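Local coordinates for lipoprotein (Leptospira interrogans serogroup Icterohaemorrhagiae serovar copenhageni, PDB 6OE6) that is of unknown function but is probably a membrane-attached lipoprotein that folds as a compact, helix-free beta-sandwich domain, at residues 16-21 with 44-49; 51-56 with 101-106; 108-113 with 126-131. One frame throughout, in Å; residues are numbered along the deposited sequence. Where two conformers were deposited one is given.

Contact 1 (16-21 with 44-49); sequences FGWVLL and KNLIFP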
loop_
_atom_site.group_PDB
_atom_site.type_symbol
_atom_site.label_atom_id
_atom_site.label_comp_id
_atom_site.label_asym_id
_atom_site.label_seq_id
_atom_site.Cartn_x
_atom_site.Cartn_y
_atom_site.Cartn_z
ATOM N N PHE A 16 0.325 -0.305 -8.966
ATOM C CA PHE A 16 -0.024 0.464 -7.769
ATOM C C PHE A 16 0.357 1.931 -7.951
ATOM O O PHE A 16 1.405 2.245 -8.528
ATOM C CB PHE A 16 0.684 -0.075 -6.524
ATOM C CG PHE A 16 0.201 -1.424 -6.074
ATOM C CD1 PHE A 16 -0.887 -1.527 -5.221
ATOM C CD2 PHE A 16 0.858 -2.584 -6.475
ATOM C CE1 PHE A 16 -1.350 -2.771 -4.778
ATOM C CE2 PHE A 16 0.433 -3.830 -6.044
ATOM C CZ PHE A 16 -0.695 -3.933 -5.194
ATOM N N GLY A 17 -0.505 2.829 -7.457
ATOM C CA GLY A 17 -0.203 4.242 -7.431
ATOM C C GLY A 17 -0.502 4.796 -6.052
ATOM O O GLY A 17 -1.303 4.238 -5.309
ATOM N N TRP A 18 0.152 5.914 -5.719
ATOM C CA TRP A 18 0.112 6.429 -4.357
ATOM C C TRP A 18 0.028 7.944 -4.342
ATOM O O TRP A 18 0.552 8.621 -5.230
ATOM C CB TRP A 18 1.354 5.998 -3.554
ATOM C CG TRP A 18 1.693 4.551 -3.772
ATOM C CD1 TRP A 18 2.369 4.012 -4.838
ATOM C CD2 TRP A 18 1.353 3.458 -2.919
ATOM N NE1 TRP A 18 2.473 2.653 -4.692
ATOM C CE2 TRP A 18 1.860 2.287 -3.516
ATOM C CE3 TRP A 18 0.673 3.356 -1.702
ATOM C CZ2 TRP A 18 1.699 1.026 -2.941
ATOM C CZ3 TRP A 18 0.522 2.102 -1.130
ATOM C CH2 TRP A 18 1.032 0.956 -1.749
ATOM N N VAL A 19 -0.612 8.472 -3.300
ATOM C CA VAL A 19 -0.534 9.899 -2.989
ATOM C C VAL A 19 -0.629 10.038 -1.478
ATOM O O VAL A 19 -1.312 9.251 -0.817
ATOM C CB VAL A 19 -1.619 10.728 -3.722
ATOM C CG1 VAL A 19 -3.028 10.290 -3.322
ATOM C CG2 VAL A 19 -1.436 12.203 -3.440
ATOM N N LEU A 20 0.112 10.997 -0.925
ATOM C CA LEU A 20 0.100 11.262 0.508
ATOM C C LEU A 20 -0.808 12.452 0.788
ATOM O O LEU A 20 -0.683 13.492 0.131
ATOM C CB LEU A 20 1.512 11.541 1.018
ATOM C CG LEU A 20 2.545 10.431 0.904
ATOM C CD1 LEU A 20 3.879 10.909 1.425
ATOM C CD2 LEU A 20 2.065 9.225 1.717
ATOM N N LEU A 21 -1.709 12.304 1.765
ATOM C CA LEU A 21 -2.721 13.314 2.069
ATOM C C LEU A 21 -2.557 13.848 3.484
ATOM O O LEU A 21 -2.381 13.082 4.434
ATOM C CB LEU A 21 -4.127 12.747 1.910
ATOM C CG LEU A 21 -4.758 12.721 0.523
ATOM C CD1 LEU A 21 -6.277 12.800 0.682
ATOM C CD2 LEU A 21 -4.238 13.856 -0.343
ATOM N N LYS A 44 8.360 0.466 -6.189
ATOM C CA LYS A 44 9.737 0.283 -5.747
ATOM C C LYS A 44 10.130 1.347 -4.729
ATOM O O LYS A 44 9.777 2.526 -4.875
ATOM C CB LYS A 44 10.721 0.316 -6.943
ATOM N N ASN A 45 10.873 0.915 -3.702
ATOM C CA ASN A 45 11.490 1.810 -2.723
ATOM C C ASN A 45 10.461 2.743 -2.087
ATOM O O ASN A 45 10.688 3.943 -1.941
ATOM C CB ASN A 45 12.633 2.620 -3.353
ATOM C CG ASN A 45 13.708 1.737 -3.985
ATOM O OD1 ASN A 45 14.051 1.903 -5.159
ATOM N ND2 ASN A 45 14.246 0.804 -3.209
ATOM N N LEU A 46 9.313 2.195 -1.704
ATOM C CA LEU A 46 8.259 3.027 -1.146
ATOM C C LEU A 46 8.531 3.286 0.334
ATOM O O LEU A 46 8.596 2.342 1.146
ATOM C CB LEU A 46 6.905 2.366 -1.357
ATOM C CG LEU A 46 6.472 2.116 -2.801
ATOM C CD1 LEU A 46 5.174 1.312 -2.788
ATOM C CD2 LEU A 46 6.257 3.448 -3.525
ATOM N N ILE A 47 8.722 4.566 0.669
ATOM C CA ILE A 47 9.052 5.014 2.018
ATOM C C ILE A 47 8.136 6.185 2.346
ATOM O O ILE A 47 8.281 7.271 1.775
ATOM C CB ILE A 47 10.524 5.432 2.145
ATOM C CG1 ILE A 47 11.448 4.261 1.792
ATOM C CG2 ILE A 47 10.811 5.957 3.539
ATOM C CD1 ILE A 47 12.891 4.669 1.764
ATOM N N PHE A 48 7.198 5.967 3.254
ATOM C CA PHE A 48 6.162 6.938 3.589
ATOM C C PHE A 48 6.326 7.423 5.031
ATOM O O PHE A 48 6.796 6.682 5.909
ATOM C CB PHE A 48 4.764 6.318 3.411
ATOM C CG PHE A 48 4.484 5.805 2.008
ATOM C CD1 PHE A 48 4.856 6.540 0.890
ATOM C CD2 PHE A 48 3.823 4.594 1.811
ATOM C CE1 PHE A 48 4.597 6.077 -0.397
ATOM C CE2 PHE A 48 3.561 4.130 0.532
ATOM C CZ PHE A 48 3.949 4.869 -0.575
ATOM N N PRO A 49 5.965 8.667 5.313
ATOM C CA PRO A 49 6.034 9.173 6.684
ATOM C C PRO A 49 4.832 8.695 7.483
ATOM O O PRO A 49 3.853 8.211 6.928
ATOM C CB PRO A 49 5.990 10.693 6.484
ATOM C CG PRO A 49 5.077 10.834 5.289
ATOM C CD PRO A 49 5.420 9.666 4.378
#

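Contact 2 (51-56 with 101-106); sequences DKTICY and SFQGLS. With NA (sodium ion), chain C; FMT (formic acid), chain D.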
loop_
_atom_site.group_PDB
_atom_site.type_symbol
_atom_site.label_atom_id
_atom_site.label_comp_id
_atom_site.label_asym_id
_atom_site.label_seq_id
_atom_site.Cartn_x
_atom_site.Cartn_y
_atom_site.Cartn_z
ATOM N N ASP A 51 2.919 10.674 9.309
ATOM C CA ASP A 51 2.030 11.784 9.621
ATOM C C ASP A 51 1.191 12.227 8.427
ATOM O O ASP A 51 0.619 13.329 8.450
ATOM C CB ASP A 51 2.831 12.955 10.196
ATOM C CG ASP A 51 3.826 13.541 9.214
ATOM O OD1 ASP A 51 4.004 13.003 8.109
ATOM O OD2 ASP A 51 4.433 14.584 9.558
ATOM N N LYS A 52 1.126 11.398 7.389
ATOM C CA LYS A 52 0.273 11.632 6.235
ATOM C C LYS A 52 -0.545 10.381 5.960
ATOM O O LYS A 52 -0.084 9.256 6.177
ATOM C CB LYS A 52 1.080 11.983 4.975
ATOM C CG LYS A 52 1.947 13.233 5.102
ATOM C CD LYS A 52 1.119 14.495 5.209
ATOM C CE LYS A 52 2.014 15.732 5.214
ATOM N NZ LYS A 52 1.248 17.006 5.356
ATOM N N THR A 53 -1.764 10.584 5.481
ATOM C CA THR A 53 -2.595 9.436 5.132
ATOM C C THR A 53 -2.108 8.877 3.800
ATOM O O THR A 53 -1.907 9.622 2.839
ATOM C CB THR A 53 -4.071 9.849 5.109
ATOM O OG1 THR A 53 -4.489 10.134 6.454
ATOM C CG2 THR A 53 -4.962 8.724 4.567
ATOM N N ILE A 54 -1.849 7.569 3.766
ATOM C CA ILE A 54 -1.264 6.904 2.603
ATOM C C ILE A 54 -2.419 6.418 1.741
ATOM O O ILE A 54 -3.140 5.505 2.144
ATOM C CB ILE A 54 -0.375 5.734 3.019
ATOM C CG1 ILE A 54 0.797 6.215 3.924
ATOM C CG2 ILE A 54 0.111 4.940 1.748
ATOM C CD1 ILE A 54 1.470 5.092 4.772
ATOM N N CYS A 55 -2.603 7.022 0.566
ATOM C CA CYS A 55 -3.705 6.669 -0.332
ATOM C C CYS A 55 -3.170 5.873 -1.513
ATOM O O CYS A 55 -2.177 6.271 -2.130
ATOM C CB CYS A 55 -4.421 7.916 -0.851
ATOM S SG CYS A 55 -4.980 9.029 0.445
ATOM N N TYR A 56 -3.819 4.757 -1.834
ATOM C CA TYR A 56 -3.374 3.956 -2.961
ATOM C C TYR A 56 -4.492 3.755 -3.970
ATOM O O TYR A 56 -5.696 3.882 -3.683
ATOM C CB TYR A 56 -2.808 2.574 -2.521
ATOM C CG TYR A 56 -3.905 1.606 -2.118
ATOM C CD1 TYR A 56 -4.510 0.772 -3.058
ATOM C CD2 TYR A 56 -4.334 1.534 -0.811
ATOM C CE1 TYR A 56 -5.534 -0.087 -2.697
ATOM C CE2 TYR A 56 -5.348 0.685 -0.441
ATOM C CZ TYR A 56 -5.941 -0.132 -1.385
ATOM O OH TYR A 56 -6.962 -0.974 -0.993
ATOM N N SER A 101 -7.003 3.664 1.569
ATOM C CA SER A 101 -6.050 4.531 2.249
ATOM C C SER A 101 -5.818 4.036 3.669
ATOM O O SER A 101 -6.667 3.351 4.271
ATOM C CB SER A 101 -6.513 5.996 2.242
ATOM O OG SER A 101 -7.727 6.185 2.976
ATOM N N PHE A 102 -4.673 4.437 4.222
ATOM C CA PHE A 102 -4.238 4.008 5.547
ATOM C C PHE A 102 -3.871 5.238 6.368
ATOM O O PHE A 102 -2.901 5.938 6.043
ATOM C CB PHE A 102 -3.035 3.064 5.465
ATOM C CG PHE A 102 -3.164 1.984 4.405
ATOM C CD1 PHE A 102 -4.220 1.065 4.439
ATOM C CD2 PHE A 102 -2.235 1.908 3.386
ATOM C CE1 PHE A 102 -4.321 0.083 3.442
ATOM C CE2 PHE A 102 -2.317 0.939 2.397
ATOM C CZ PHE A 102 -3.347 0.028 2.420
ATOM N N GLN A 103 -4.625 5.489 7.434
ATOM C CA GLN A 103 -4.374 6.603 8.353
ATOM C C GLN A 103 -3.795 6.082 9.665
ATOM O O GLN A 103 -4.387 5.207 10.312
ATOM C CB GLN A 103 -5.668 7.384 8.635
ATOM C CG GLN A 103 -5.538 8.489 9.712
ATOM C CD GLN A 103 -6.890 9.089 10.159
ATOM O OE1 GLN A 103 -7.967 8.537 9.884
ATOM N NE2 GLN A 103 -6.832 10.217 10.838
ATOM N N GLY A 104 -2.679 6.665 10.105
ATOM C CA GLY A 104 -2.186 6.308 11.426
ATOM C C GLY A 104 -1.462 4.979 11.552
ATOM O O GLY A 104 -1.381 4.446 12.668
ATOM N N LEU A 105 -0.918 4.415 10.464
ATOM C CA LEU A 105 -0.081 3.220 10.629
ATOM C C LEU A 105 1.125 3.531 11.511
ATOM O O LEU A 105 1.714 4.606 11.414
ATOM C CB LEU A 105 0.409 2.690 9.270
ATOM C CG LEU A 105 -0.693 2.182 8.316
ATOM C CD1 LEU A 105 -0.048 1.781 6.966
ATOM C CD2 LEU A 105 -1.514 1.019 8.897
ATOM N N SER A 106 1.477 2.589 12.385
ATOM C CA SER A 106 2.705 2.707 13.168
ATOM C C SER A 106 3.915 2.586 12.241
ATOM O O SER A 106 3.839 1.936 11.191
ATOM C CB SER A 106 2.775 1.610 14.227
ATOM O OG SER A 106 1.743 1.782 15.185
HETATM NA NA NA C . -8.086 2.537 6.190
HETATM C C FMT D . -8.123 0.223 2.428
HETATM O O1 FMT D . -8.751 1.258 2.600
HETATM O O2 FMT D . -8.040 -0.311 1.323
HETATM O O HOH W 1 -1.140 8.896 9.330
HETATM O O HOH W 2 -9.197 1.095 5.130
#

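Contact 3 (108-113 with 126-131); sequences GKYLLK and FLVRST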
loop_
_atom_site.group_PDB
_atom_site.type_symbol
_atom_site.label_atom_id
_atom_site.label_comp_id
_atom_site.label_asym_id
_atom_site.label_seq_id
_atom_site.Cartn_x
_atom_site.Cartn_y
_atom_site.Cartn_z
ATOM N N GLY A 108 6.955 1.038 10.489
ATOM C CA GLY A 108 7.267 -0.358 10.251
ATOM C C GLY A 108 7.225 -0.699 8.774
ATOM O O GLY A 108 7.166 0.166 7.910
ATOM N N LYS A 109 7.274 -1.993 8.512
ATOM C CA LYS A 109 7.291 -2.506 7.152
ATOM C C LYS A 109 5.974 -3.224 6.909
ATOM O O LYS A 109 5.541 -4.016 7.750
ATOM C CB LYS A 109 8.490 -3.455 6.963
ATOM C CG LYS A 109 8.726 -3.865 5.505
ATOM C CD LYS A 109 10.118 -4.534 5.340
ATOM C CE LYS A 109 10.162 -5.919 5.965
ATOM N NZ LYS A 109 11.487 -6.617 5.773
ATOM N N TYR A 110 5.351 -2.955 5.759
ATOM C CA TYR A 110 4.005 -3.430 5.455
ATOM C C TYR A 110 3.956 -4.085 4.091
ATOM O O TYR A 110 4.732 -3.749 3.188
ATOM C CB TYR A 110 2.965 -2.269 5.459
ATOM C CG TYR A 110 2.825 -1.671 6.846
ATOM C CD1 TYR A 110 1.874 -2.190 7.731
ATOM C CD2 TYR A 110 3.675 -0.649 7.282
ATOM C CE1 TYR A 110 1.753 -1.703 9.011
ATOM C CE2 TYR A 110 3.549 -0.136 8.566
ATOM C CZ TYR A 110 2.572 -0.678 9.417
ATOM O OH TYR A 110 2.424 -0.208 10.699
ATOM N N LEU A 111 3.005 -5.016 3.956
ATOM C CA LEU A 111 2.782 -5.778 2.737
ATOM C C LEU A 111 1.303 -5.677 2.414
ATOM O O LEU A 111 0.454 -6.112 3.210
ATOM C CB LEU A 111 3.196 -7.248 2.914
ATOM C CG LEU A 111 2.961 -8.199 1.733
ATOM C CD1 LEU A 111 3.798 -7.749 0.531
ATOM C CD2 LEU A 111 3.273 -9.646 2.134
ATOM N N LEU A 112 1.000 -5.130 1.248
ATOM C CA LEU A 112 -0.381 -4.963 0.783
ATOM C C LEU A 112 -0.602 -5.998 -0.308
ATOM O O LEU A 112 0.171 -6.052 -1.265
ATOM C CB LEU A 112 -0.584 -3.549 0.236
ATOM C CG LEU A 112 -1.880 -3.223 -0.515
ATOM C CD1 LEU A 112 -3.106 -3.445 0.393
ATOM C CD2 LEU A 112 -1.797 -1.762 -0.969
ATOM N N LYS A 113 -1.624 -6.838 -0.148
ATOM C CA LYS A 113 -1.953 -7.860 -1.132
ATOM C C LYS A 113 -3.310 -7.547 -1.744
ATOM O O LYS A 113 -4.196 -7.027 -1.068
ATOM C CB LYS A 113 -2.014 -9.250 -0.494
ATOM C CG LYS A 113 -0.680 -9.758 0.116
ATOM C CD LYS A 113 -0.881 -11.122 0.711
ATOM C CE LYS A 113 0.352 -11.572 1.487
ATOM N NZ LYS A 113 0.204 -12.986 1.875
ATOM N N PHE A 126 5.841 -1.554 1.463
ATOM C CA PHE A 126 6.241 -0.177 1.739
ATOM C C PHE A 126 6.671 -0.030 3.200
ATOM O O PHE A 126 6.313 -0.836 4.055
ATOM C CB PHE A 126 5.123 0.827 1.378
ATOM C CG PHE A 126 3.834 0.663 2.154
ATOM C CD1 PHE A 126 3.689 1.265 3.398
ATOM C CD2 PHE A 126 2.737 -0.049 1.625
ATOM C CE1 PHE A 126 2.478 1.142 4.120
ATOM C CE2 PHE A 126 1.520 -0.143 2.324
ATOM C CZ PHE A 126 1.401 0.439 3.580
ATOM N N LEU A 127 7.501 0.984 3.468
ATOM C CA LEU A 127 7.936 1.324 4.820
ATOM C C LEU A 127 7.179 2.558 5.300
ATOM O O LEU A 127 6.893 3.451 4.497
ATOM C CB LEU A 127 9.433 1.641 4.859
ATOM C CG LEU A 127 10.392 0.525 4.506
ATOM C CD1 LEU A 127 11.825 1.048 4.641
ATOM C CD2 LEU A 127 10.155 -0.645 5.421
ATOM N N VAL A 128 6.868 2.600 6.605
ATOM C CA VAL A 128 6.383 3.804 7.298
ATOM C C VAL A 128 7.449 4.211 8.303
ATOM O O VAL A 128 7.881 3.390 9.123
ATOM C CB VAL A 128 5.044 3.563 8.013
ATOM C CG1 VAL A 128 4.600 4.831 8.764
ATOM C CG2 VAL A 128 3.986 3.140 7.001
ATOM N N ARG A 129 7.889 5.471 8.252
ATOM C CA ARG A 129 8.948 5.915 9.144
ATOM C C ARG A 129 8.519 7.109 9.985
ATOM O O ARG A 129 7.696 7.924 9.561
ATOM C CB ARG A 129 10.203 6.280 8.361
ATOM C CG ARG A 129 10.806 5.078 7.684
ATOM C CD ARG A 129 12.140 5.415 7.090
ATOM N NE ARG A 129 13.145 5.753 8.098
ATOM C CZ ARG A 129 13.617 6.979 8.307
ATOM N NH1 ARG A 129 13.174 8.001 7.585
ATOM N NH2 ARG A 129 14.543 7.182 9.234
ATOM N N SER A 130 9.082 7.193 11.188
ATOM C CA SER A 130 8.906 8.376 12.018
ATOM C C SER A 130 9.523 9.584 11.330
ATOM O O SER A 130 10.658 9.525 10.847
ATOM C CB SER A 130 9.552 8.177 13.388
ATOM O OG SER A 130 8.694 7.471 14.265
ATOM N N THR A 131 8.771 10.681 11.289
ATOM C CA THR A 131 9.244 11.917 10.681
ATOM C C THR A 131 10.395 12.516 11.484
ATOM O O THR A 131 10.235 13.557 12.130
ATOM C CB THR A 131 8.088 12.917 10.548
ATOM O OG1 THR A 131 7.239 12.838 11.701
ATOM C CG2 THR A 131 7.261 12.604 9.313
#

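Contact 1 (16-21 with 44-49)
Trp-18 NE1 is the best-held polar atom here, and a single hydrogen bond grips it: its N-H goes to the carbonyl O of Thr-42, just before segment 44-49. That bond limits how the indole can turn; the N-H is spent on Thr-42, and the indole meets 44-49 only by apolar packing; no hydrogen bond crosses between the segments. With CG anti to its carbonyl carbon (chi1 -44°), Trp-18 presents one ring face to both Leu-46 and Phe-48. Leu-46 lays CD1 over the CE2-CZ2 rim of the indole, 3.5 Å from Trp-18 CZ2, and CD2 nearer the pyrrole end, 4.0 Å from Trp-18 NE1. Phe-48 comes to the same face tip first, its CE2 3.7 Å from Trp-18 CE3, and the two ring planes meet obliquely at 46°. Further along, Leu-20 divides its branches: CD2 rests 4.0 Å from Phe-48 CD1, while CD1 meets Pro-49 CD tip to tip at 3.6 Å. The axes of strands 16-21 and 47-49 approach to 9.2 Å at 19°, too far for backbone pairing and consistent with two sheets packed face to face. Around them, Tyr-56 and Ile-54 of strand 53-59 touch Trp-18 and Phe-48 respectively, and strand 119-129 adds Val-124 against Trp-18 and Leu-46 and Phe-126 against Phe-48, placing the contact in the core between the sheets.

Contact 2 (51-56 with 101-106)
Two backbone hydrogen bonds close the ladder between Ile-54 and Phe-102, and each of these residues both gives and accepts one. Ile-54 N reaches Phe-102 O at 3.0 Å in a nearly straight bond (168°), although the donor stands above the carbonyl plane. Phe-102 N answers to Ile-54 O at 2.8 Å, this time within the carbonyl plane. The same Ile-54 O also receives a CA-H contact from Ser-101, so one acceptor serves two donors of unequal strength. Past the paired residues a water takes over: it accepts from Gly-104 N at 2.8 Å and gives at best a weak bond to Lys-52 O. Ser-101 is occupied in both directions, its N donating to formic acid O1 (3.1 Å) and its O binding a sodium ion at 2.5 Å; a further water joins that ion to formic acid O1. Formic acid O2 accepts from Tyr-56 OH at 2.6 Å, and Lys-89 NZ also bonds the formic acid, which probably came from the crystallisation liquor. The polar ends of Lys-52 and Thr-53 are met by Asp-22 and Glu-23. On the apolar side Tyr-56 CE2 lies 3.6 Å from Phe-102 CZ, the rings nearly parallel but barely overlapping. A hydrogen-bonded pair next to the non-hydrogen-bonded pair Cys-55 and Ser-101 is the classic antiparallel ladder, here joining outermost strand 97-102 to its sheet in a beta-sandwich.

Contact 3 (108-113 with 126-131)
Tyr-110 sets its CB over one face of the Phe-126 ring, a CH-pi contact 3.9 Å from CB to the ring centroid and 20° off the ring normal. The two aromatic planes are nearly parallel but slid apart, so the methylene, and hardly the phenol ring, does the overlapping. Phe-126 reaches this place because its CG takes the crowded position between backbone N and carbonyl carbon (chi1 62°), which swings the ring toward the neighbouring strand. Val-128 CG2 completes the patch, 3.7 Å from Tyr-110 CE2 and in the plane of the Phe-126 ring, at its edge. On the other face of the sheet Lys-109 and Leu-127 lie side by side, CG of the lysine 3.5 Å from CD2 of the leucine. Four backbone bonds tie the strands. The straightest runs from Val-128 N to Gly-108 O (2.8 Å), nearly along the C=O axis, and Tyr-110 N approaches Phe-126 O likewise end-on. Gly-108, Tyr-110, Phe-126 and Val-128 thus pair their N-H and C=O groups across the ladder, Lys-109 and Leu-127 bond outward to Phe-77 and Leu-46, and the Tyr-110 face packs largely by apolar contact, its one hydroxyl satisfied by Ser-106 O.

In the fold
The three contacts lie in series along the chain, each closing before the next opens, yet their centres are only about 9 to 10 Å apart. Contact 2 is a ladder inside the sheet containing strands 15-21, 53-59 and 97-102; contact 3 is a ladder inside the sheet containing 47-49, 119-129 and 108-116. Contact 1 joins the two sheets, with one strand in each. Probable backbone hydrogen bonds tie it to both: Val-19 O with Cys-55 N on one side, Phe-48 N with Leu-127 O on the other. Leu-105 meets Phe-126 between contacts 2 and 3. Together they outline a helix-free sandwich whose two layers share one apolar core.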